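Local coordinates for homoaconitase large subunit (Methanocaldococcus jannaschii, PDB 4KP2), which forms the iron-sulfur-cluster-bearing subunit of an enzyme that converts (R)-homocitrate to homoisocitrate by way of cis-homoaconitate, for 2-oxosuberate biosynthesis, at residues M291-A296 with P424-I429; K339-H344 with S430-Y435. One frame throughout, in Å; residues are numbered along the deposited sequence.

Interaction 1 (M291-A296 with P424-I429)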
loop_
_atom_site.group_PDB
_atom_site.type_symbol
_atom_site.label_atom_id
_atom_site.label_comp_id
_atom_site.label_asym_id
_atom_site.label_seq_id
_atom_site.Cartn_x
_atom_site.Cartn_y
_atom_site.Cartn_z
ATOM N N MET A 291 15.088 1.462 -34.028
ATOM C CA MET A 291 13.726 1.285 -33.545
ATOM C C MET A 291 13.389 2.305 -32.465
ATOM O O MET A 291 14.201 2.576 -31.580
ATOM C CB MET A 291 13.539 -0.130 -32.996
ATOM C CG MET A 291 12.133 -0.427 -32.502
ATOM S SD MET A 291 12.033 -1.976 -31.590
ATOM C CE MET A 291 13.068 -1.603 -30.176
ATOM N N GLU A 292 12.188 2.870 -32.542
ATOM C CA GLU A 292 11.715 3.797 -31.522
ATOM C C GLU A 292 11.257 3.030 -30.290
ATOM O O GLU A 292 11.153 1.803 -30.314
ATOM C CB GLU A 292 10.558 4.645 -32.054
ATOM C CG GLU A 292 10.908 5.512 -33.251
ATOM C CD GLU A 292 9.782 6.459 -33.628
ATOM O OE1 GLU A 292 9.149 6.243 -34.684
ATOM O OE2 GLU A 292 9.529 7.417 -32.868
ATOM N N GLU A 293 10.982 3.758 -29.213
ATOM C CA GLU A 293 10.449 3.150 -28.001
ATOM C C GLU A 293 8.990 2.750 -28.203
ATOM O O GLU A 293 8.291 3.322 -29.039
ATOM C CB GLU A 293 10.608 4.095 -26.810
ATOM C CG GLU A 293 12.007 4.087 -26.213
ATOM C CD GLU A 293 12.411 5.433 -25.653
ATOM O OE1 GLU A 293 12.649 6.359 -26.456
ATOM O OE2 GLU A 293 12.491 5.566 -24.414
ATOM N N GLN A 294 8.533 1.767 -27.434
ATOM C CA GLN A 294 7.242 1.140 -27.697
ATOM C C GLN A 294 6.211 1.346 -26.585
ATOM O O GLN A 294 6.489 1.101 -25.411
ATOM C CB GLN A 294 7.437 -0.355 -27.961
ATOM C CG GLN A 294 8.474 -0.669 -29.032
ATOM C CD GLN A 294 8.081 -0.155 -30.404
ATOM O OE1 GLN A 294 7.197 -0.710 -31.060
ATOM N NE2 GLN A 294 8.740 0.909 -30.847
ATOM N N VAL A 295 5.021 1.798 -26.973
ATOM C CA VAL A 295 3.892 1.940 -26.058
ATOM C C VAL A 295 2.637 1.256 -26.608
ATOM O O VAL A 295 2.121 1.643 -27.657
ATOM C CB VAL A 295 3.567 3.420 -25.789
ATOM C CG1 VAL A 295 2.281 3.544 -24.982
ATOM C CG2 VAL A 295 4.725 4.098 -25.075
ATOM N N ALA A 296 2.147 0.246 -25.894
ATOM C CA ALA A 296 0.972 -0.505 -26.331
ATOM C C ALA A 296 -0.332 0.226 -26.016
ATOM O O ALA A 296 -0.541 0.683 -24.893
ATOM C CB ALA A 296 0.966 -1.893 -25.711
ATOM N N PRO A 424 9.378 1.426 -17.697
ATOM C CA PRO A 424 9.490 2.259 -16.494
ATOM C C PRO A 424 10.046 3.644 -16.811
ATOM O O PRO A 424 9.664 4.621 -16.166
ATOM C CB PRO A 424 10.491 1.490 -15.634
ATOM C CG PRO A 424 10.314 0.080 -16.039
ATOM C CD PRO A 424 10.009 0.107 -17.508
ATOM N N LYS A 425 10.942 3.713 -17.791
ATOM C CA LYS A 425 11.496 4.982 -18.244
ATOM C C LYS A 425 10.393 5.913 -18.733
ATOM O O LYS A 425 10.240 7.026 -18.229
ATOM C CB LYS A 425 12.506 4.745 -19.364
ATOM C CG LYS A 425 12.982 6.014 -20.048
ATOM C CD LYS A 425 13.810 5.684 -21.278
ATOM C CE LYS A 425 14.221 6.940 -22.027
ATOM N NZ LYS A 425 14.918 6.615 -23.303
ATOM N N ILE A 426 9.626 5.445 -19.713
ATOM C CA ILE A 426 8.531 6.224 -20.278
ATOM C C ILE A 426 7.438 6.470 -19.242
ATOM O O ILE A 426 6.824 7.537 -19.214
ATOM C CB ILE A 426 7.929 5.521 -21.512
ATOM C CG1 ILE A 426 9.023 5.223 -22.540
ATOM C CG2 ILE A 426 6.834 6.369 -22.140
ATOM C CD1 ILE A 426 8.516 4.543 -23.790
ATOM N N ALA A 427 7.208 5.478 -18.387
ATOM C CA ALA A 427 6.199 5.586 -17.339
ATOM C C ALA A 427 6.529 6.709 -16.365
ATOM O O ALA A 427 5.650 7.465 -15.950
ATOM C CB ALA A 427 6.060 4.264 -16.599
ATOM N N ALA A 428 7.803 6.818 -16.005
ATOM C CA ALA A 428 8.251 7.857 -15.087
ATOM C C ALA A 428 8.154 9.238 -15.725
ATOM O O ALA A 428 7.667 10.183 -15.107
ATOM C CB ALA A 428 9.675 7.583 -14.629
ATOM N N ILE A 429 8.620 9.344 -16.965
ATOM C CA ILE A 429 8.603 10.606 -17.696
ATOM C C ILE A 429 7.176 11.101 -17.921
ATOM O O ILE A 429 6.883 12.284 -17.747
ATOM C CB ILE A 429 9.319 10.475 -19.055
ATOM C CG1 ILE A 429 10.778 10.069 -18.850
ATOM C CG2 ILE A 429 9.240 11.779 -19.832
ATOM C CD1 ILE A 429 11.526 9.827 -20.144
#

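Interaction 2 (K339-H344 with S430-Y435)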
loop_
_atom_site.group_PDB
_atom_site.type_symbol
_atom_site.label_atom_id
_atom_site.label_comp_id
_atom_site.label_asym_id
_atom_site.label_seq_id
_atom_site.Cartn_x
_atom_site.Cartn_y
_atom_site.Cartn_z
ATOM N N LYS A 339 13.955 11.990 -10.649
ATOM C CA LYS A 339 14.859 12.614 -9.696
ATOM C C LYS A 339 14.762 14.133 -9.750
ATOM O O LYS A 339 14.984 14.743 -10.794
ATOM C CB LYS A 339 16.295 12.167 -9.975
ATOM C CG LYS A 339 17.183 12.086 -8.747
ATOM C CD LYS A 339 18.292 11.064 -8.959
ATOM C CE LYS A 339 19.045 11.323 -10.258
ATOM N NZ LYS A 339 20.030 10.245 -10.554
ATOM N N GLY A 340 14.418 14.735 -8.616
ATOM C CA GLY A 340 14.340 16.180 -8.510
ATOM C C GLY A 340 12.999 16.753 -8.923
ATOM O O GLY A 340 12.626 17.843 -8.493
ATOM N N ARG A 341 12.272 16.018 -9.757
ATOM C CA ARG A 341 10.990 16.486 -10.266
ATOM C C ARG A 341 9.832 16.033 -9.383
ATOM O O ARG A 341 10.019 15.266 -8.439
ATOM C CB ARG A 341 10.774 15.988 -11.695
ATOM C CG ARG A 341 11.857 16.409 -12.671
ATOM C CD ARG A 341 11.829 17.909 -12.913
ATOM N NE ARG A 341 10.566 18.342 -13.505
ATOM C CZ ARG A 341 10.318 18.352 -14.811
ATOM N NH1 ARG A 341 11.246 17.949 -15.666
ATOM N NH2 ARG A 341 9.140 18.763 -15.261
ATOM N N GLU A 342 8.635 16.516 -9.700
ATOM C CA GLU A 342 7.428 16.101 -9.001
ATOM C C GLU A 342 6.426 15.550 -10.006
ATOM O O GLU A 342 6.446 15.921 -11.179
ATOM C CB GLU A 342 6.810 17.277 -8.245
ATOM C CG GLU A 342 7.734 17.924 -7.228
ATOM C CD GLU A 342 7.083 19.089 -6.510
ATOM O OE1 GLU A 342 5.838 19.193 -6.547
ATOM O OE2 GLU A 342 7.819 19.904 -5.913
ATOM N N VAL A 343 5.553 14.664 -9.543
ATOM C CA VAL A 343 4.531 14.085 -10.405
ATOM C C VAL A 343 3.503 15.147 -10.779
ATOM O O VAL A 343 3.063 15.919 -9.927
ATOM C CB VAL A 343 3.827 12.896 -9.727
ATOM C CG1 VAL A 343 2.790 12.286 -10.656
ATOM C CG2 VAL A 343 4.846 11.849 -9.309
ATOM N N HIS A 344 3.137 15.186 -12.058
ATOM C CA HIS A 344 2.157 16.143 -12.563
ATOM C C HIS A 344 0.851 16.065 -11.774
ATOM O O HIS A 344 0.454 14.993 -11.316
ATOM C CB HIS A 344 1.912 15.901 -14.052
ATOM C CG HIS A 344 1.044 16.932 -14.702
ATOM N ND1 HIS A 344 -0.332 16.911 -14.614
ATOM C CD2 HIS A 344 1.357 18.005 -15.464
ATOM C CE1 HIS A 344 -0.827 17.934 -15.288
ATOM N NE2 HIS A 344 0.175 18.613 -15.814
ATOM N N SER A 430 6.289 10.186 -18.300
ATOM C CA SER A 430 4.897 10.534 -18.555
ATOM C C SER A 430 4.176 10.941 -17.273
ATOM O O SER A 430 3.217 11.713 -17.309
ATOM C CB SER A 430 4.163 9.373 -19.227
ATOM O OG SER A 430 4.804 9.000 -20.434
ATOM N N ALA A 431 4.642 10.420 -16.142
ATOM C CA ALA A 431 4.083 10.784 -14.847
ATOM C C ALA A 431 4.505 12.199 -14.468
ATOM O O ALA A 431 3.796 12.898 -13.745
ATOM C CB ALA A 431 4.527 9.795 -13.781
ATOM N N VAL A 432 5.667 12.613 -14.965
ATOM C CA VAL A 432 6.189 13.947 -14.699
ATOM C C VAL A 432 5.450 15.002 -15.514
ATOM O O VAL A 432 5.031 16.030 -14.980
ATOM C CB VAL A 432 7.695 14.032 -15.017
ATOM C CG1 VAL A 432 8.184 15.469 -14.927
ATOM C CG2 VAL A 432 8.488 13.139 -14.077
ATOM N N LYS A 433 5.284 14.738 -16.805
ATOM C CA LYS A 433 4.700 15.719 -17.715
ATOM C C LYS A 433 3.183 15.587 -17.847
ATOM O O LYS A 433 2.528 16.454 -18.423
ATOM C CB LYS A 433 5.364 15.630 -19.089
ATOM C CG LYS A 433 6.876 15.768 -19.043
ATOM C CD LYS A 433 7.462 15.947 -20.432
ATOM C CE LYS A 433 7.009 17.256 -21.054
ATOM N NZ LYS A 433 7.553 17.429 -22.429
ATOM N N GLY A 434 2.633 14.501 -17.314
ATOM C CA GLY A 434 1.193 14.309 -17.297
ATOM C C GLY A 434 0.622 13.718 -18.571
ATOM O O GLY A 434 -0.592 13.556 -18.698
ATOM N N TYR A 435 1.494 13.398 -19.520
ATOM C CA TYR A 435 1.058 12.781 -20.767
ATOM C C TYR A 435 2.131 11.848 -21.316
ATOM O O TYR A 435 3.312 11.997 -21.003
ATOM C CB TYR A 435 0.684 13.844 -21.803
ATOM C CG TYR A 435 1.841 14.702 -22.269
ATOM C CD1 TYR A 435 2.224 15.834 -21.559
ATOM C CD2 TYR A 435 2.544 14.386 -23.426
ATOM C CE1 TYR A 435 3.279 16.622 -21.986
ATOM C CE2 TYR A 435 3.595 15.166 -23.859
ATOM C CZ TYR A 435 3.959 16.283 -23.136
ATOM O OH TYR A 435 5.009 17.060 -23.568
#

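Interaction 1 (M291-A296 with P424-I429)
Glu293 and Lys425 supply the polar half of this contact, a salt bridge with Lys425 NZ 2.9 Å from Glu293 OE2. The ammonium comes from above the carboxylate plane, 44° out of it, and the two side chains cross at about a right angle. Lys425 gets there by lying fully extended, CG trans to the backbone N (chi1 171°), while the Glu293 chain bends at chi2. Both ends have a further partner: Glu293 OE1 accepts a hydrogen bond from Asn438 ND2, and Lys425 NZ makes a weak one to Asn186 O.

The apolar half centres on Ile426, whose CD1 methyl sits 3.7 Å from Glu293 CB and 4.0 Å from Val295 CG2. It thus lies against the hydrocarbon base of the acid as well as the valine branch. These touches bring strand 294-296, antiparallel to 304-306 in a two-stranded sheet, and the residue before it against helix 424-433, which follows edge strand 418-421 of a parallel sheet.

An alanine in place of Glu293 would probably leave Lys425 without its carboxylate mate and Asn438 ND2 without this acceptor. With four of the five touching residues buried, the opposite charges probably offset each other beside the aliphatic contact.

Interaction 2 (K339-H344 with S430-Y435)
Val432, which has the most surface buried here, has its CG1 methyl over one face of the Arg341 guanidinium, 3.4 Å from Arg341 NH2 and 3.6 Å from Arg341 CZ. The methyl sits off-centre, toward the rim of the flat group. Arg341 reaches over it by folding back at chi2 and chi3, and the two side chains cross at about a right angle.

His344 meets the helix end through its backbone N and its ring. The N donates to Ala431 O at 2.9 Å, with an N-H...O angle of 159° and the donor in the carbonyl plane; Val343 CG1 packs 3.3 Å from the same oxygen. Ala431 lies in the last turn of helix 424-433, so the loop residue takes up a carbonyl there. Strand 317-320, helix 328-338 and strand 348-351 form a beta-alpha-beta crossover between neighbouring parallel strands, part of the alpha-beta-alpha sandwich of the aconitase family, and this loop is its second connection. The contact therefore ties that connection to the C-terminal end of helix 424-433.

Over one face of the His344 imidazole lies Gly434 CA, a CH-pi contact 4.1 Å from the ring centroid and 28° off its normal. Gly434 is the first residue to leave the helix, with phi at 84°; a CB there would clash with His344 CG and, at these backbone angles, be jammed against Lys433 O, which by itself calls for glycine. His344 ND1 accepts a hydrogen bond from the backbone N of Asp346.

Overall arrangement
Both contacts use helix 424-433, at successive places along it: 424-429 takes part in interaction 1 and 430-435 in interaction 2. Their centres are 14 Å apart, and beyond this continuity of sequence their segments do not touch. The Ser430 side chain spans the junction, its OG hydrogen-bonded to Ile426 O and to the N of Thr437, beyond the helix. Interaction 1 is the deeper, its centre about 18 Å from that of the chain, against about 26 Å for the partly buried interaction 2. Both lie away from the predicted cluster ligands Cys323, Cys383 and Cys386.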